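Long-range contacts in uncharacterized protein (Bacteroides ovatus, PDB 4IPB), which is of unknown function but belongs to the DUF2874 family, a putative beta-lactamase-inhibitor-like, PepSY-like group: residues V107-Q112 / N126-Y131; K93-I98 / Y115-I120; G6-T11 / V44-R49. All blocks are in the same frame, centred on the assembly; numbering follows the deposited sequence. Where two conformers were deposited one is given.

Interaction 1 of 3, residues V107-Q112 / N126-Y131; sequences VDIKYQ and NVSDMY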
loop_
_atom_site.group_PDB
_atom_site.type_symbol
_atom_site.label_atom_id
_atom_site.label_comp_id
_atom_site.label_asym_id
_atom_site.label_seq_id
_atom_site.Cartn_x
_atom_site.Cartn_y
_atom_site.Cartn_z
ATOM N N VAL A 107 -22.236 -2.389 9.195
ATOM C CA VAL A 107 -21.512 -1.891 10.399
ATOM C C VAL A 107 -20.203 -1.219 10.015
ATOM O O VAL A 107 -19.632 -1.476 8.947
ATOM C CB VAL A 107 -21.238 -2.955 11.510
ATOM C CG1 VAL A 107 -22.507 -3.252 12.311
ATOM C CG2 VAL A 107 -20.640 -4.224 10.929
ATOM N N ASP A 108 -19.769 -0.309 10.871
ATOM C CA ASP A 108 -18.657 0.575 10.554
ATOM C C ASP A 108 -17.283 0.036 10.975
ATOM O O ASP A 108 -16.268 0.686 10.755
ATOM C CB ASP A 108 -18.918 1.956 11.158
ATOM C CG ASP A 108 -20.163 2.598 10.589
ATOM O OD1 ASP A 108 -20.324 2.538 9.346
ATOM O OD2 ASP A 108 -20.988 3.142 11.374
ATOM N N ILE A 109 -17.250 -1.172 11.515
ATOM C CA ILE A 109 -15.982 -1.801 11.905
ATOM C C ILE A 109 -15.125 -2.066 10.649
ATOM O O ILE A 109 -15.629 -2.595 9.666
ATOM C CB ILE A 109 -16.231 -3.103 12.708
ATOM C CG1 ILE A 109 -14.912 -3.675 13.191
ATOM C CG2 ILE A 109 -17.043 -4.150 11.926
ATOM C CD1 ILE A 109 -14.404 -2.908 14.372
ATOM N N LYS A 110 -13.848 -1.677 10.668
ATOM C CA LYS A 110 -12.940 -1.952 9.568
ATOM C C LYS A 110 -11.624 -2.518 10.138
ATOM O O LYS A 110 -11.129 -1.998 11.156
ATOM C CB LYS A 110 -12.551 -0.672 8.813
ATOM C CG LYS A 110 -13.675 0.224 8.347
ATOM C CD LYS A 110 -14.262 -0.295 7.087
ATOM C CE LYS A 110 -15.388 0.602 6.596
ATOM N NZ LYS A 110 -16.207 -0.184 5.645
ATOM N N TYR A 111 -11.087 -3.564 9.508
ATOM C CA TYR A 111 -9.773 -4.086 9.851
ATOM C C TYR A 111 -8.851 -4.104 8.639
ATOM O O TYR A 111 -9.325 -4.312 7.529
ATOM C CB TYR A 111 -9.840 -5.531 10.359
ATOM C CG TYR A 111 -10.652 -5.704 11.613
ATOM C CD1 TYR A 111 -10.164 -5.227 12.838
ATOM C CD2 TYR A 111 -11.820 -6.430 11.608
ATOM C CE1 TYR A 111 -10.920 -5.363 13.992
ATOM C CE2 TYR A 111 -12.557 -6.602 12.769
ATOM C CZ TYR A 111 -12.107 -6.048 13.936
ATOM O OH TYR A 111 -12.905 -6.261 15.039
ATOM N N GLN A 112 -7.580 -3.835 8.874
ATOM C CA GLN A 112 -6.525 -4.157 7.911
ATOM C C GLN A 112 -5.947 -5.514 8.250
ATOM O O GLN A 112 -5.605 -5.768 9.418
ATOM C CB GLN A 112 -5.351 -3.177 7.934
ATOM C CG GLN A 112 -5.648 -1.850 7.289
ATOM C CD GLN A 112 -4.474 -0.910 7.442
ATOM O OE1 GLN A 112 -3.930 -0.786 8.517
ATOM N NE2 GLN A 112 -4.065 -0.245 6.351
ATOM N N ASN A 126 -7.420 -2.777 13.804
ATOM C CA ASN A 126 -8.692 -2.042 13.712
ATOM C C ASN A 126 -8.376 -0.646 13.179
ATOM O O ASN A 126 -7.549 0.077 13.782
ATOM C CB ASN A 126 -9.323 -1.966 15.094
ATOM C CG ASN A 126 -10.727 -1.420 15.063
ATOM O OD1 ASN A 126 -11.003 -0.496 14.334
ATOM N ND2 ASN A 126 -11.596 -1.974 15.867
ATOM N N VAL A 127 -9.019 -0.267 12.066
ATOM C CA VAL A 127 -8.746 1.029 11.479
ATOM C C VAL A 127 -10.027 1.815 11.334
ATOM O O VAL A 127 -10.098 2.708 10.493
ATOM C CB VAL A 127 -7.997 0.960 10.139
ATOM C CG1 VAL A 127 -6.625 0.382 10.355
ATOM C CG2 VAL A 127 -8.745 0.092 9.150
ATOM N N SER A 128 -11.021 1.474 12.155
ATOM C CA SER A 128 -12.342 2.064 12.094
ATOM C C SER A 128 -12.222 3.589 12.289
ATOM O O SER A 128 -12.877 4.362 11.582
ATOM C CB SER A 128 -13.243 1.468 13.183
ATOM O OG SER A 128 -13.417 0.062 13.035
ATOM N N ASP A 129 -11.364 4.017 13.226
ATOM C CA ASP A 129 -11.165 5.471 13.575
ATOM C C ASP A 129 -9.742 5.967 13.363
ATOM O O ASP A 129 -9.300 6.918 14.022
ATOM C CB ASP A 129 -11.528 5.774 15.040
ATOM C CG ASP A 129 -12.773 5.044 15.484
ATOM O OD1 ASP A 129 -13.891 5.553 15.257
ATOM O OD2 ASP A 129 -12.605 3.929 16.025
HETATM N N MSE A 130 -9.036 5.319 12.441
HETATM C CA MSE A 130 -7.668 5.671 12.173
HETATM C C MSE A 130 -7.586 6.390 10.847
HETATM O O MSE A 130 -8.339 6.116 9.904
HETATM C CB MSE A 130 -6.816 4.442 12.092
HETATM C CG MSE A 130 -6.325 3.909 13.407
HETATM SE SE MSE A 130 -4.750 2.771 12.972
HETATM C CE MSE A 130 -3.351 4.102 12.563
ATOM N N TYR A 131 -6.662 7.341 10.780
ATOM C CA TYR A 131 -6.373 8.038 9.535
ATOM C C TYR A 131 -4.939 7.705 9.191
ATOM O O TYR A 131 -4.188 7.226 10.063
ATOM C CB TYR A 131 -6.559 9.556 9.706
#

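Interaction 2 of 3, residues K93-I98 / Y115-I120; sequences KWQAII and YTPQGI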
loop_
_atom_site.group_PDB
_atom_site.type_symbol
_atom_site.label_atom_id
_atom_site.label_comp_id
_atom_site.label_asym_id
_atom_site.label_seq_id
_atom_site.Cartn_x
_atom_site.Cartn_y
_atom_site.Cartn_z
ATOM N N LYS A 93 14.261 -4.127 0.508
ATOM C CA LYS A 93 14.849 -5.219 1.238
ATOM C C LYS A 93 13.814 -6.135 1.906
ATOM O O LYS A 93 14.072 -7.302 1.986
ATOM C CB LYS A 93 15.807 -4.679 2.308
ATOM C CG LYS A 93 16.635 -5.729 3.056
ATOM C CD LYS A 93 17.300 -5.131 4.321
ATOM C CE LYS A 93 18.797 -5.112 4.195
ATOM N NZ LYS A 93 19.426 -4.637 5.463
ATOM N N TRP A 94 12.789 -5.588 2.518
ATOM C CA TRP A 94 11.832 -6.377 3.316
ATOM C C TRP A 94 10.916 -7.120 2.313
ATOM O O TRP A 94 10.733 -6.692 1.150
ATOM C CB TRP A 94 10.976 -5.502 4.262
ATOM C CG TRP A 94 11.744 -4.462 5.115
ATOM C CD1 TRP A 94 11.470 -3.125 5.189
ATOM C CD2 TRP A 94 12.877 -4.682 5.952
ATOM N NE1 TRP A 94 12.402 -2.490 5.996
ATOM C CE2 TRP A 94 13.242 -3.438 6.513
ATOM C CE3 TRP A 94 13.590 -5.800 6.307
ATOM C CZ2 TRP A 94 14.330 -3.278 7.387
ATOM C CZ3 TRP A 94 14.678 -5.668 7.199
ATOM C CH2 TRP A 94 15.055 -4.404 7.711
ATOM N N GLN A 95 10.345 -8.227 2.787
ATOM C CA GLN A 95 9.370 -9.002 2.020
ATOM C C GLN A 95 8.078 -8.171 1.779
ATOM O O GLN A 95 7.631 -7.376 2.622
ATOM C CB GLN A 95 9.024 -10.290 2.785
ATOM C CG GLN A 95 7.952 -11.153 2.178
ATOM C CD GLN A 95 7.726 -12.423 2.967
ATOM O OE1 GLN A 95 7.081 -12.429 4.004
ATOM N NE2 GLN A 95 8.247 -13.509 2.451
ATOM N N ALA A 96 7.506 -8.355 0.595
ATOM C CA ALA A 96 6.241 -7.715 0.285
ATOM C C ALA A 96 5.139 -8.133 1.248
ATOM O O ALA A 96 5.129 -9.209 1.811
ATOM C CB ALA A 96 5.801 -8.007 -1.140
ATOM N N ILE A 97 4.176 -7.244 1.406
ATOM C CA ILE A 97 3.013 -7.428 2.261
ATOM C C ILE A 97 1.759 -7.061 1.455
ATOM O O ILE A 97 1.746 -6.079 0.750
ATOM C CB ILE A 97 3.027 -6.492 3.475
ATOM C CG1 ILE A 97 4.246 -6.744 4.316
ATOM C CG2 ILE A 97 1.775 -6.729 4.328
ATOM C CD1 ILE A 97 4.534 -5.679 5.379
ATOM N N ILE A 98 0.739 -7.898 1.565
ATOM C CA ILE A 98 -0.546 -7.628 0.991
ATOM C C ILE A 98 -1.487 -7.183 2.111
ATOM O O ILE A 98 -1.666 -7.880 3.097
ATOM C CB ILE A 98 -1.139 -8.870 0.304
ATOM C CG1 ILE A 98 -0.315 -9.317 -0.901
ATOM C CG2 ILE A 98 -2.556 -8.538 -0.188
ATOM C CD1 ILE A 98 0.847 -10.211 -0.567
ATOM N N TYR A 115 -1.062 -9.807 5.054
ATOM C CA TYR A 115 -0.716 -11.114 4.566
ATOM C C TYR A 115 0.685 -11.122 3.931
ATOM O O TYR A 115 1.055 -10.186 3.220
ATOM C CB TYR A 115 -1.702 -11.598 3.464
ATOM C CG TYR A 115 -3.020 -12.082 4.001
ATOM C CD1 TYR A 115 -3.168 -13.389 4.363
ATOM C CD2 TYR A 115 -4.125 -11.225 4.102
ATOM C CE1 TYR A 115 -4.372 -13.867 4.867
ATOM C CE2 TYR A 115 -5.339 -11.688 4.615
ATOM C CZ TYR A 115 -5.447 -12.999 4.975
ATOM O OH TYR A 115 -6.622 -13.501 5.493
ATOM N N THR A 116 1.360 -12.234 4.101
ATOM C CA THR A 116 2.590 -12.476 3.366
ATOM C C THR A 116 2.214 -13.013 1.997
ATOM O O THR A 116 1.098 -13.556 1.777
ATOM C CB THR A 116 3.528 -13.499 4.063
ATOM O OG1 THR A 116 2.998 -14.818 3.938
ATOM C CG2 THR A 116 3.756 -13.165 5.556
ATOM N N PRO A 117 3.151 -12.961 1.052
ATOM C CA PRO A 117 2.928 -13.611 -0.261
ATOM C C PRO A 117 2.688 -15.099 -0.227
ATOM O O PRO A 117 2.151 -15.634 -1.202
ATOM C CB PRO A 117 4.217 -13.303 -1.024
ATOM C CG PRO A 117 4.706 -12.008 -0.352
ATOM C CD PRO A 117 4.435 -12.263 1.092
ATOM N N GLN A 118 3.092 -15.774 0.855
ATOM C CA GLN A 118 2.813 -17.193 1.044
ATOM C C GLN A 118 1.456 -17.446 1.716
ATOM O O GLN A 118 1.118 -18.576 2.068
ATOM C CB GLN A 118 3.923 -17.831 1.869
ATOM C CG GLN A 118 5.310 -17.778 1.237
ATOM C CD GLN A 118 5.926 -16.380 1.142
ATOM O OE1 GLN A 118 5.821 -15.561 2.070
ATOM N NE2 GLN A 118 6.537 -16.083 -0.006
ATOM N N GLY A 119 0.693 -16.401 1.945
ATOM C CA GLY A 119 -0.665 -16.501 2.462
ATOM C C GLY A 119 -0.774 -16.548 3.980
ATOM O O GLY A 119 -1.848 -16.873 4.502
ATOM N N ILE A 120 0.292 -16.162 4.690
ATOM C CA ILE A 120 0.231 -16.157 6.162
ATOM C C ILE A 120 -0.364 -14.825 6.612
ATOM O O ILE A 120 0.089 -13.772 6.191
ATOM C CB ILE A 120 1.620 -16.389 6.792
ATOM C CG1 ILE A 120 2.215 -17.720 6.320
ATOM C CG2 ILE A 120 1.514 -16.267 8.306
ATOM C CD1 ILE A 120 1.423 -18.939 6.632
#

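Interaction 3 of 3, residues G6-T11 / V44-R49; sequences GNVQST and VWFNVR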
loop_
_atom_site.group_PDB
_atom_site.type_symbol
_atom_site.label_atom_id
_atom_site.label_comp_id
_atom_site.label_asym_id
_atom_site.label_seq_id
_atom_site.Cartn_x
_atom_site.Cartn_y
_atom_site.Cartn_z
ATOM N N GLY A 6 15.198 17.744 -5.724
ATOM C CA GLY A 6 15.730 17.325 -7.007
ATOM C C GLY A 6 16.241 15.898 -6.990
ATOM O O GLY A 6 16.074 15.138 -7.971
ATOM N N ASN A 7 16.849 15.493 -5.888
ATOM C CA ASN A 7 17.401 14.129 -5.880
ATOM C C ASN A 7 16.327 13.055 -5.826
ATOM O O ASN A 7 16.475 11.973 -6.431
ATOM C CB ASN A 7 18.466 13.913 -4.795
ATOM C CG ASN A 7 17.948 14.062 -3.357
ATOM O OD1 ASN A 7 16.911 14.665 -3.089
ATOM N ND2 ASN A 7 18.728 13.529 -2.419
ATOM N N VAL A 8 15.235 13.362 -5.158
ATOM C CA VAL A 8 14.081 12.501 -5.111
ATOM C C VAL A 8 13.371 12.389 -6.471
ATOM O O VAL A 8 13.089 11.282 -6.965
ATOM C CB VAL A 8 13.126 13.008 -4.001
ATOM C CG1 VAL A 8 11.781 12.308 -4.092
ATOM C CG2 VAL A 8 13.771 12.833 -2.632
ATOM N N GLN A 9 13.169 13.542 -7.105
ATOM C CA GLN A 9 12.589 13.627 -8.433
ATOM C C GLN A 9 13.418 12.848 -9.446
ATOM O O GLN A 9 12.864 12.121 -10.268
ATOM C CB GLN A 9 12.422 15.069 -8.872
ATOM C CG GLN A 9 12.005 15.223 -10.328
ATOM C CD GLN A 9 10.701 14.528 -10.680
ATOM O OE1 GLN A 9 9.839 14.321 -9.841
ATOM N NE2 GLN A 9 10.549 14.168 -11.954
ATOM N N SER A 10 14.731 12.912 -9.331
ATOM C CA SER A 10 15.628 12.212 -10.252
ATOM C C SER A 10 15.426 10.700 -10.174
ATOM O O SER A 10 15.283 9.990 -11.206
ATOM C CB SER A 10 17.076 12.539 -9.899
ATOM O OG SER A 10 17.969 11.861 -10.768
ATOM N N THR A 11 15.367 10.189 -8.956
ATOM C CA THR A 11 15.169 8.737 -8.798
ATOM C C THR A 11 13.786 8.368 -9.287
ATOM O O THR A 11 13.597 7.358 -9.998
ATOM C CB THR A 11 15.310 8.312 -7.347
ATOM O OG1 THR A 11 16.610 8.698 -6.904
ATOM C CG2 THR A 11 15.170 6.815 -7.269
ATOM N N VAL A 44 4.474 6.049 -4.059
ATOM C CA VAL A 44 5.864 5.615 -4.080
ATOM C C VAL A 44 6.641 6.557 -3.173
ATOM O O VAL A 44 6.620 7.779 -3.379
ATOM C CB VAL A 44 6.454 5.627 -5.520
ATOM C CG1 VAL A 44 7.928 5.147 -5.544
ATOM C CG2 VAL A 44 5.593 4.795 -6.482
ATOM N N TRP A 45 7.358 5.974 -2.224
ATOM C CA TRP A 45 8.006 6.713 -1.155
ATOM C C TRP A 45 9.533 6.690 -1.248
ATOM O O TRP A 45 10.118 5.683 -1.654
ATOM C CB TRP A 45 7.583 6.132 0.195
ATOM C CG TRP A 45 6.163 6.317 0.505
ATOM C CD1 TRP A 45 5.071 5.529 0.130
ATOM C CD2 TRP A 45 5.637 7.297 1.417
ATOM N NE1 TRP A 45 3.921 6.067 0.663
ATOM C CE2 TRP A 45 4.245 7.119 1.476
ATOM C CE3 TRP A 45 6.206 8.399 2.088
ATOM C CZ2 TRP A 45 3.431 7.960 2.216
ATOM C CZ3 TRP A 45 5.430 9.183 2.850
ATOM C CH2 TRP A 45 4.036 8.969 2.931
ATOM N N PHE A 46 10.156 7.805 -0.869
ATOM C CA PHE A 46 11.617 7.977 -0.923
ATOM C C PHE A 46 12.129 8.631 0.341
ATOM O O PHE A 46 11.376 9.346 1.013
ATOM C CB PHE A 46 12.006 8.943 -2.084
ATOM C CG PHE A 46 11.530 8.479 -3.427
ATOM C CD1 PHE A 46 10.247 8.670 -3.853
ATOM C CD2 PHE A 46 12.384 7.743 -4.228
ATOM C CE1 PHE A 46 9.816 8.152 -5.096
ATOM C CE2 PHE A 46 11.973 7.259 -5.471
ATOM C CZ PHE A 46 10.678 7.445 -5.891
ATOM N N ASN A 47 13.394 8.378 0.663
ATOM C CA ASN A 47 14.057 9.076 1.751
ATOM C C ASN A 47 14.794 10.320 1.222
ATOM O O ASN A 47 14.794 10.615 0.009
ATOM C CB ASN A 47 14.953 8.130 2.551
ATOM C CG ASN A 47 16.198 7.718 1.804
ATOM O OD1 ASN A 47 16.612 8.347 0.815
ATOM N ND2 ASN A 47 16.775 6.612 2.243
ATOM N N VAL A 48 15.345 11.108 2.157
ATOM C CA VAL A 48 16.010 12.352 1.827
ATOM C C VAL A 48 17.270 12.190 0.965
ATOM O O VAL A 48 17.704 13.181 0.357
ATOM C CB VAL A 48 16.300 13.120 3.125
ATOM C CG1 VAL A 48 17.427 12.445 3.875
ATOM C CG2 VAL A 48 16.589 14.594 2.860
ATOM N N ARG A 49 17.799 10.967 0.888
ATOM C CA ARG A 49 18.939 10.659 0.035
ATOM C C ARG A 49 18.456 10.338 -1.385
ATOM O O ARG A 49 19.253 9.996 -2.249
ATOM C CB ARG A 49 19.693 9.440 0.528
ATOM C CG ARG A 49 20.035 9.348 1.994
ATOM C CD ARG A 49 21.253 10.071 2.367
ATOM N NE ARG A 49 22.539 9.588 1.813
ATOM C CZ ARG A 49 23.640 10.313 1.940
ATOM N NH1 ARG A 49 23.579 11.484 2.593
ATOM N NH2 ARG A 49 24.784 9.911 1.404
HETATM O O HOH W 1 16.343 15.409 -0.486
#

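Interaction 1 of 3, residues V107-Q112 / N126-Y131
Tyr111 on strand 107-115 and Asn126, the last residue of the edge strand 121-126, face each other as an antiparallel non-hydrogen-bonded pair, their CA atoms 4.5 Å apart. One residue on, Val127 N donates to Lys110 O at 2.9 Å. The chain then leaves the sheet in a type I turn from Val127 to Met130, and a side chain meets the next backbone group: Ser128 OG accepts from Lys110 N at 3.0 Å. This hydroxyl in turn donates to Asn126 OD1 at 2.8 Å, and Asn126 OD1 also accepts from Ser128 N, closing an Asx turn. Ser128 OG thus takes the Lys110 N-H where the pairing of the outermost strand of the antiparallel sheet has ended, and the two bonds to Asn126 OD1 restrain its orientation. With CG of Asn126 anti to its backbone N (chi1 -171°), the amide lies across Ile109, whose CD1 comes to 3.3 Å from Asn126 ND2. The Tyr111 ring comes obliquely, CD1 by Asn126 CA and CE1 by Asn126 CB. Val127 CG2 lies by Lys110 CB and O, and Val127 CG1 meets OE1 of Gln112, an oxygen held by Arg125; Lys110 NZ forms a salt bridge with Asp84.

Interaction 2 of 3, residues K93-I98 / Y115-I120
Ile98 and Tyr115 exchange two backbone hydrogen bonds, Ile98 N to Tyr115 O and Tyr115 N to Ile98 O, each 2.8 Å. They make an antiparallel hydrogen-bonded pair. Tyr115 O also receives a CA-H...O contact from Ile97 CA. Past this pair the 115-120 chain folds into a type I turn from Thr116 to Gly119, closed by Gly119 N on Thr116 O. Thr116 OG1, set between its backbone N and carbonyl carbon (chi1 73°), accepts from Ile120 N at 3.1 Å. This is the beta-hairpin turn of strands 107-115 and 121-126, bridged also by Thr116 N on Ile120 O, with the incoming end of strand 97-104 running beside it. Gln95 crosses the turn obliquely: its extended side chain lays CD at 3.8 Å from Pro117 CD, while OE1 lies 3.7 Å from Thr116 CB. Its amide and that of Gln118 meet tip to tip, planes 30° apart, with NE2 of Gln95 3.2 Å from OE1 of Gln118. Pro117 CD lies 3.2 Å from Ala96 O, and Pro117 CG near Ala96 CB. On the face carrying Ile98 and Tyr115, Ile98 CD1 reaches Pro117 CG, and helix 67-75 covers both residues through Val69 and Phe73.

Interaction 3 of 3, residues G6-T11 / V44-R49
Val48 O is gripped twice by the Asn7 amide, once directly and once through water. Asn7 ND2 donates to it at 3.0 Å, with 161° at the hydrogen; the oxygen lies close to the amide plane, while the donor is tilted from the carbonyl plane of Val48. A water donates to Val48 O at 2.7 Å and to Asn7 OD1 at 2.8 Å, so both ends of one asparagine amide are tied to a single carbonyl and the rotation of the amide is defined. In Asn7, CG stands between the backbone N and the carbonyl carbon (chi1 63°).

Deeper in, the contact becomes apolar. Val8 divides its two methyls: CG1, anti to the backbone N, packs at 3.9 Å from Phe46 CG and equally near its CB, at the root of the ring, whereas CG2 touches Asn47 O. Val8 O lies over one face of the phenyl ring. One helical turn further, Thr11 approaches the ring rim, its CG2 at 3.7 Å from Phe46 CE2 and near the ring plane. The threonine hydroxyl serves a different partner, Gly50 O, in the loop after Arg49, where Asn47 OD1 takes a weak bond from Arg49 N and Asn47 ND2 donates to Gln51 OE1.

The N-terminal helix 6-15 thus lies against one end of the antiparallel sheet: Phe46 projects from strand 40-46 toward it, while Val8 also touches Tyr31 of strand 30-37 and Trp24 of the outermost strand 23-27.

Followed from the N terminus, interaction 3 closes first: helix 6-15 is brought against the end of strand 40-46 and the loop after it, with strands 23-27 and 30-37 and the start of strand 40-46 in between. Interactions 2 and 1 come later, and they cross: interaction 2 closes the span 99-114, and interaction 1, opening within it, closes the span 113-125. Interaction 2 joins the start of strand 97-104 to the far end of strand 107-115, and interaction 1 joins the start of strand 107-115 to the loop leaving strand 121-126. Their centres lie 22 Å apart. All three reach one antiparallel sheet, interactions 1 and 3 on opposite sides of the chain's centre.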